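Local atomic coordinates of probable DNA endonuclease SmrA (Escherichia coli, PDB entry 3QD7), a protein that binds DNA and has DNA endonuclease activity, this chain being the part of the protein that carries the Smr domain. Residues 3-6 / 7-10; 57-60 / 61-64; 92-95 / 96-100. One frame throughout, in Å; residues are numbered along the deposited sequence.

Interaction 1 (3-6 / 7-10)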
loop_
_atom_site.group_PDB
_atom_site.type_symbol
_atom_site.label_atom_id
_atom_site.label_comp_id
_atom_site.label_asym_id
_atom_site.label_seq_id
_atom_site.Cartn_x
_atom_site.Cartn_y
_atom_site.Cartn_z
ATOM N N THR A 3 -14.413 -11.031 0.230
ATOM C CA THR A 3 -13.033 -11.147 0.671
ATOM C C THR A 3 -12.729 -12.646 0.860
ATOM O O THR A 3 -11.999 -13.053 1.779
ATOM C CB THR A 3 -12.709 -10.287 1.928
ATOM O OG1 THR A 3 -11.414 -10.652 2.424
ATOM C CG2 THR A 3 -13.756 -10.466 3.040
ATOM N N LEU A 4 -13.337 -13.458 -0.015
ATOM C CA LEU A 4 -12.892 -14.828 -0.223
ATOM C C LEU A 4 -11.586 -14.784 -0.982
ATOM O O LEU A 4 -11.422 -14.036 -1.946
ATOM C CB LEU A 4 -13.925 -15.655 -0.982
ATOM C CG LEU A 4 -15.168 -16.136 -0.214
ATOM C CD1 LEU A 4 -15.792 -17.311 -0.951
ATOM C CD2 LEU A 4 -14.875 -16.506 1.259
ATOM N N GLN A 5 -10.655 -15.604 -0.529
ATOM C CA GLN A 5 -9.337 -15.638 -1.096
ATOM C C GLN A 5 -9.291 -16.258 -2.489
ATOM O O GLN A 5 -8.335 -16.030 -3.231
ATOM C CB GLN A 5 -8.359 -16.278 -0.105
ATOM C CG GLN A 5 -8.227 -15.424 1.202
ATOM C CD GLN A 5 -7.603 -14.042 0.954
ATOM O OE1 GLN A 5 -6.803 -13.865 0.021
ATOM N NE2 GLN A 5 -7.952 -13.065 1.802
ATOM N N LEU A 6 -10.329 -16.994 -2.885
ATOM C CA LEU A 6 -10.388 -17.412 -4.291
ATOM C C LEU A 6 -10.524 -16.232 -5.264
ATOM O O LEU A 6 -10.191 -16.369 -6.441
ATOM C CB LEU A 6 -11.406 -18.530 -4.553
ATOM C CG LEU A 6 -12.833 -18.522 -4.027
ATOM C CD1 LEU A 6 -13.761 -17.743 -4.915
ATOM C CD2 LEU A 6 -13.286 -19.966 -3.942
ATOM N N ASP A 7 -10.965 -15.075 -4.758
ATOM C CA ASP A 7 -11.065 -13.812 -5.539
ATOM C C ASP A 7 -9.810 -12.922 -5.504
ATOM O O ASP A 7 -9.768 -11.881 -6.168
ATOM C CB ASP A 7 -12.242 -12.976 -5.047
ATOM C CG ASP A 7 -13.569 -13.678 -5.227
ATOM O OD1 ASP A 7 -13.828 -14.215 -6.325
ATOM O OD2 ASP A 7 -14.350 -13.685 -4.267
ATOM N N ASN A 8 -8.811 -13.334 -4.725
ATOM C CA ASN A 8 -7.572 -12.583 -4.537
ATOM C C ASN A 8 -6.726 -12.570 -5.793
ATOM O O ASN A 8 -5.957 -13.491 -6.055
ATOM C CB ASN A 8 -6.760 -13.125 -3.340
ATOM C CG ASN A 8 -5.678 -12.142 -2.869
ATOM O OD1 ASN A 8 -5.115 -11.400 -3.676
ATOM N ND2 ASN A 8 -5.393 -12.134 -1.562
ATOM N N PHE A 9 -6.857 -11.486 -6.548
ATOM C CA PHE A 9 -6.166 -11.323 -7.827
ATOM C C PHE A 9 -4.740 -10.790 -7.719
ATOM O O PHE A 9 -4.048 -10.650 -8.734
ATOM C CB PHE A 9 -6.992 -10.423 -8.772
ATOM C CG PHE A 9 -7.466 -9.137 -8.141
ATOM C CD1 PHE A 9 -8.818 -8.960 -7.866
ATOM C CD2 PHE A 9 -6.556 -8.092 -7.841
ATOM C CE1 PHE A 9 -9.279 -7.769 -7.280
ATOM C CE2 PHE A 9 -7.002 -6.891 -7.263
ATOM C CZ PHE A 9 -8.375 -6.737 -6.967
ATOM N N LEU A 10 -4.291 -10.484 -6.511
ATOM C CA LEU A 10 -2.907 -10.018 -6.307
ATOM C C LEU A 10 -1.880 -11.068 -6.777
ATOM O O LEU A 10 -1.990 -12.257 -6.447
ATOM C CB LEU A 10 -2.686 -9.636 -4.836
ATOM C CG LEU A 10 -3.666 -8.574 -4.290
ATOM C CD1 LEU A 10 -3.239 -8.067 -2.957
ATOM C CD2 LEU A 10 -3.788 -7.385 -5.248
#
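Q5 and N8 meet three residues apart across a short 3-10 turn near the start of the modelled chain, N8 coming just after it. Their side chains run side by side and point the same way. The N8 side chain is the one to follow. Its CB lies 3.3 Å from Q5 O and almost as near Q5 OE1. CG is anti to the backbone N (chi1 -164°), and this carries the amide alongside that of Q5. ND2 then donates to Q5 OE1 at 2.7 Å. The bond is nearly straight, with an N-H...O angle of 175°. It lies in the amide plane of N8 and in the carbonyl plane of Q5, although the two amides are turned 52° against each other. N8 ND2 also donates to R61 O on helix 57-73. The other branch, N8 OD1, accepts from L10 N at 3.1 Å, which makes an Asx turn. One amide thus grips the turn before it, the chain after it and the neighbouring helix.

The backbone closes the same turn. D7 N donates to L4 O at 3.0 Å, and N8 N donates to Q5 O at 3.1 Å. Elsewhere on the turn D7 OD2 comes 3.9 Å from L4 CB, and D7 OD1 lies 3.8 Å from L6 CD1. These are loose contacts of a carboxylate with aliphatic carbons at the surface.

Q5 and N8 both touch F65 of helix 57-73, and Q5 also touches K62. Within the turn itself the contact is mainly polar. Three bonds fix the rotation of the N8 amide: they use both hydrogens of ND2 and set OD1 toward the chain that follows, which probably helps hold this N-terminal turn against the helix.

Interaction 2 (57-60 / 61-64)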
loop_
_atom_site.group_PDB
_atom_site.type_symbol
_atom_site.label_atom_id
_atom_site.label_comp_id
_atom_site.label_asym_id
_atom_site.label_seq_id
_atom_site.Cartn_x
_atom_site.Cartn_y
_atom_site.Cartn_z
ATOM N N VAL A 57 5.154 -13.332 3.346
ATOM C CA VAL A 57 4.674 -12.685 2.118
ATOM C C VAL A 57 3.239 -13.097 1.730
ATOM O O VAL A 57 2.431 -12.236 1.377
ATOM C CB VAL A 57 5.670 -12.867 0.921
ATOM C CG1 VAL A 57 5.010 -12.524 -0.405
ATOM C CG2 VAL A 57 6.910 -12.008 1.110
ATOM N N GLU A 58 2.915 -14.391 1.810
ATOM C CA GLU A 58 1.558 -14.881 1.495
ATOM C C GLU A 58 0.514 -14.327 2.455
ATOM O O GLU A 58 -0.617 -14.058 2.063
ATOM C CB GLU A 58 1.493 -16.404 1.548
ATOM C CG GLU A 58 0.670 -17.136 0.465
ATOM C CD GLU A 58 -0.188 -16.265 -0.451
ATOM O OE1 GLU A 58 -1.431 -16.344 -0.371
ATOM O OE2 GLU A 58 0.376 -15.539 -1.299
ATOM N N GLU A 59 0.884 -14.171 3.718
ATOM C CA GLU A 59 -0.034 -13.556 4.694
ATOM C C GLU A 59 -0.260 -12.074 4.377
ATOM O O GLU A 59 -1.374 -11.593 4.492
ATOM C CB GLU A 59 0.466 -13.756 6.128
ATOM C CG GLU A 59 -0.546 -13.379 7.221
ATOM C CD GLU A 59 -1.740 -14.376 7.359
ATOM O OE1 GLU A 59 -2.788 -14.001 7.952
ATOM O OE2 GLU A 59 -1.632 -15.530 6.888
ATOM N N CYS A 60 0.797 -11.363 3.980
ATOM C CA CYS A 60 0.696 -9.973 3.522
ATOM C C CYS A 60 -0.255 -9.861 2.354
ATOM O O CYS A 60 -1.058 -8.945 2.311
ATOM C CB CYS A 60 2.067 -9.424 3.079
ATOM S SG CYS A 60 3.198 -9.091 4.428
ATOM N N ARG A 61 -0.158 -10.790 1.403
ATOM C CA ARG A 61 -1.027 -10.771 0.222
ATOM C C ARG A 61 -2.528 -10.940 0.556
ATOM O O ARG A 61 -3.394 -10.301 -0.062
ATOM C CB ARG A 61 -0.585 -11.824 -0.790
ATOM C CG ARG A 61 -1.219 -11.659 -2.170
ATOM C CD ARG A 61 -0.791 -12.771 -3.132
ATOM N NE ARG A 61 -1.490 -13.983 -2.769
ATOM C CZ ARG A 61 -2.587 -14.418 -3.374
ATOM N NH1 ARG A 61 -3.074 -13.769 -4.430
ATOM N NH2 ARG A 61 -3.189 -15.509 -2.929
ATOM N N LYS A 62 -2.816 -11.791 1.535
ATOM C CA LYS A 62 -4.189 -11.978 2.025
ATOM C C LYS A 62 -4.701 -10.755 2.812
ATOM O O LYS A 62 -5.836 -10.338 2.636
ATOM C CB LYS A 62 -4.285 -13.266 2.870
ATOM C CG LYS A 62 -3.863 -14.544 2.112
ATOM C CD LYS A 62 -4.343 -15.858 2.789
ATOM C CE LYS A 62 -3.646 -16.107 4.112
ATOM N NZ LYS A 62 -3.576 -17.558 4.437
ATOM N N MET A 63 -3.852 -10.180 3.661
ATOM C CA MET A 63 -4.215 -9.005 4.468
ATOM C C MET A 63 -4.448 -7.742 3.620
ATOM O O MET A 63 -5.406 -7.017 3.817
ATOM C CB MET A 63 -3.119 -8.733 5.515
ATOM C CG MET A 63 -2.992 -9.826 6.576
ATOM S SD MET A 63 -1.462 -9.688 7.529
ATOM C CE MET A 63 -1.942 -8.438 8.717
ATOM N N VAL A 64 -3.568 -7.489 2.666
ATOM C CA VAL A 64 -3.692 -6.299 1.813
ATOM C C VAL A 64 -4.997 -6.375 1.003
ATOM O O VAL A 64 -5.757 -5.413 0.916
ATOM C CB VAL A 64 -2.414 -6.155 0.883
ATOM C CG1 VAL A 64 -2.615 -5.116 -0.226
ATOM C CG2 VAL A 64 -1.162 -5.842 1.738
#
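The backbone here is regular alpha helix, with R61 N, K62 N, M63 N and V64 N each bonded to the carbonyl oxygen four residues earlier, from V57 O to C60 O. On this frame E58 reaches R61, three residues on. The two side chains lie side by side and point the same way. A nearly eclipsed chi2 (-9°) folds the E58 chain, and its carboxylate lies along the helix surface toward R61. R61 bends at chi3 and presents NE and NH2 side-on. NE donates to E58 OE2 at 2.8 Å, on the syn lone pair of that oxygen. NH2 donates to E58 OE1 at 3.2 Å, also from the syn side. The carboxylate sits at the guanidinium edge, with the planes 35° apart. R61 NH1 turns elsewhere and donates to L10 O of the N-terminal segment.

E59 starts a second, looser pair. Its OE2 is 3.5 Å from K62 CE and 3.7 Å from K62 NZ, a long salt bridge. E59 CG also lies 3.8 Å from M63 SD, one turn on. M63 CG packs over the backbone, 3.2 Å from E59 O. V64 CG2 does the same at C60 O.

C60 is buried and faces V96 and W103 of helix 92-105. E58, E59 and K62 lie away from that buried side, while the R61 chain also touches W103. This is an i to i+3 salt bridge on an amphipathic helix, the crossover helix of the beta-alpha-beta unit formed by strand 49-51, helix 57-73 and strand 78-82 of the Smr domain.

Interaction 3 (92-95 / 96-100); sequences HANI and VRSYV
Helix 92-105 of the Smr domain leads from strand 78-82 toward strand 110-115, and this contact spans its first two turns. H92 and V96 meet one turn apart. V96 CG2 sits over one face of the imidazole, 3.8 Å from the ring centroid and 25° off the normal, in a CH-pi contact. It is displaced toward the rim, so H92 NE2 is the ring atom nearest V96 CG2, at 3.4 Å. H92 CG is anti to the backbone N (chi1 178°), which swings the ring along the helix to meet the valine. H92 NE2 is also hydrogen-bonded to Q55 O, which helps hold the ring in place.

N94 O is gripped twice. S98 N donates to it at 2.9 Å and S98 OG at 3.0 Å, from opposite faces of the carbonyl plane. S98 OG also has a bond with I18 N. The R97 guanidinium turns to the same loop, which comes before strand 25-27; there NH1 bonds Q22 O and NH2 bonds P19 O.

On another side I95 CG2 packs 4.0 Å from Y99 CD2. The two side chains run alongside each other and both touch V57 of helix 57-73.

The backbone bonds are those of an alpha helix. A serine hydroxyl bonded back to the carbonyl four residues earlier is a familiar helix feature, here within a layer of the alpha/beta/alpha fold.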
loop_
_atom_site.group_PDB
_atom_site.type_symbol
_atom_site.label_atom_id
_atom_site.label_comp_id
_atom_site.label_asym_id
_atom_site.label_seq_id
_atom_site.Cartn_x
_atom_site.Cartn_y
_atom_site.Cartn_z
ATOM N N HIS A 92 13.429 -8.611 4.343
ATOM C CA HIS A 92 12.033 -9.010 4.279
ATOM C C HIS A 92 11.124 -7.806 4.106
ATOM O O HIS A 92 10.185 -7.840 3.303
ATOM C CB HIS A 92 11.643 -9.796 5.535
ATOM C CG HIS A 92 10.201 -10.198 5.564
ATOM N ND1 HIS A 92 9.702 -11.227 4.796
ATOM C CD2 HIS A 92 9.152 -9.701 6.253
ATOM C CE1 HIS A 92 8.407 -11.354 5.021
ATOM N NE2 HIS A 92 8.047 -10.438 5.902
ATOM N N ALA A 93 11.421 -6.742 4.852
ATOM C CA ALA A 93 10.679 -5.479 4.786
ATOM C C ALA A 93 10.655 -4.879 3.373
ATOM O O ALA A 93 9.611 -4.409 2.913
ATOM C CB ALA A 93 11.265 -4.473 5.779
ATOM N N ASN A 94 11.801 -4.887 2.695
ATOM C CA ASN A 94 11.851 -4.400 1.317
ATOM C C ASN A 94 11.146 -5.319 0.303
ATOM O O ASN A 94 10.610 -4.850 -0.701
ATOM C CB ASN A 94 13.299 -4.142 0.852
ATOM C CG ASN A 94 13.334 -3.271 -0.392
ATOM O OD1 ASN A 94 13.836 -3.665 -1.462
ATOM N ND2 ASN A 94 12.754 -2.091 -0.271
ATOM N N ILE A 95 11.185 -6.625 0.553
ATOM C CA ILE A 95 10.442 -7.575 -0.276
ATOM C C ILE A 95 8.937 -7.323 -0.117
ATOM O O ILE A 95 8.204 -7.221 -1.109
ATOM C CB ILE A 95 10.778 -9.052 0.065
ATOM C CG1 ILE A 95 12.250 -9.395 -0.239
ATOM C CG2 ILE A 95 9.864 -9.992 -0.686
ATOM C CD1 ILE A 95 12.735 -8.987 -1.617
ATOM N N VAL A 96 8.489 -7.231 1.133
ATOM C CA VAL A 96 7.123 -6.834 1.437
ATOM C C VAL A 96 6.747 -5.490 0.775
ATOM O O VAL A 96 5.699 -5.401 0.136
ATOM C CB VAL A 96 6.836 -6.785 2.957
ATOM C CG1 VAL A 96 5.398 -6.249 3.242
ATOM C CG2 VAL A 96 6.978 -8.176 3.563
ATOM N N ARG A 97 7.598 -4.473 0.948
ATOM C CA ARG A 97 7.406 -3.159 0.355
ATOM C C ARG A 97 7.241 -3.283 -1.167
ATOM O O ARG A 97 6.391 -2.620 -1.768
ATOM C CB ARG A 97 8.602 -2.245 0.686
ATOM C CG ARG A 97 8.361 -0.754 0.330
ATOM C CD ARG A 97 9.538 0.139 0.697
ATOM N NE ARG A 97 10.706 -0.121 -0.144
ATOM C CZ ARG A 97 11.295 0.771 -0.933
ATOM N NH1 ARG A 97 10.850 2.034 -1.009
ATOM N NH2 ARG A 97 12.342 0.388 -1.656
ATOM N N SER A 98 8.071 -4.130 -1.786
ATOM C CA SER A 98 8.052 -4.285 -3.260
ATOM C C SER A 98 6.775 -4.954 -3.752
ATOM O O SER A 98 6.215 -4.536 -4.769
ATOM C CB SER A 98 9.285 -5.019 -3.784
ATOM O OG SER A 98 10.435 -4.245 -3.587
ATOM N N TYR A 99 6.300 -5.952 -3.005
ATOM C CA TYR A 99 5.022 -6.589 -3.313
ATOM C C TYR A 99 3.883 -5.622 -3.126
ATOM O O TYR A 99 2.952 -5.600 -3.951
ATOM C CB TYR A 99 4.803 -7.837 -2.456
ATOM C CG TYR A 99 5.338 -9.100 -3.094
ATOM C CD1 TYR A 99 4.895 -9.508 -4.369
ATOM C CD2 TYR A 99 6.290 -9.891 -2.439
ATOM C CE1 TYR A 99 5.378 -10.672 -4.959
ATOM C CE2 TYR A 99 6.793 -11.068 -3.033
ATOM C CZ TYR A 99 6.323 -11.442 -4.291
ATOM O OH TYR A 99 6.801 -12.574 -4.882
ATOM N N VAL A 100 3.938 -4.821 -2.048
ATOM C CA VAL A 100 2.850 -3.859 -1.787
ATOM C C VAL A 100 2.791 -2.839 -2.942
ATOM O O VAL A 100 1.713 -2.476 -3.420
ATOM C CB VAL A 100 2.991 -3.148 -0.396
ATOM C CG1 VAL A 100 2.035 -1.946 -0.299
ATOM C CG2 VAL A 100 2.754 -4.136 0.794
#

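In the fold
Interaction 1 is a surface contact in the N-terminal loop, while interactions 2 and 3 are partly buried within two helices of the Smr domain. Interactions 1 and 2 touch through polar bonds made by R61, whose guanidinium and carbonyl both meet the N-terminal loop, so R61 ties the loop to helix 57-73. Interactions 2 and 3 meet through apolar packing instead, with V57 CG1 3.5 Å from Y99 CE2 and V57 CG2 4.0 Å from I95 CG2. Interactions 1 and 3 do not touch, and their centres are about 20 Å apart. The chemistry changes accordingly: side-chain amides and a turn in residues 3 to 10, charge pairs on one side of 57-64, and a mix of apolar and hydrogen-bonded side chains in 92-100.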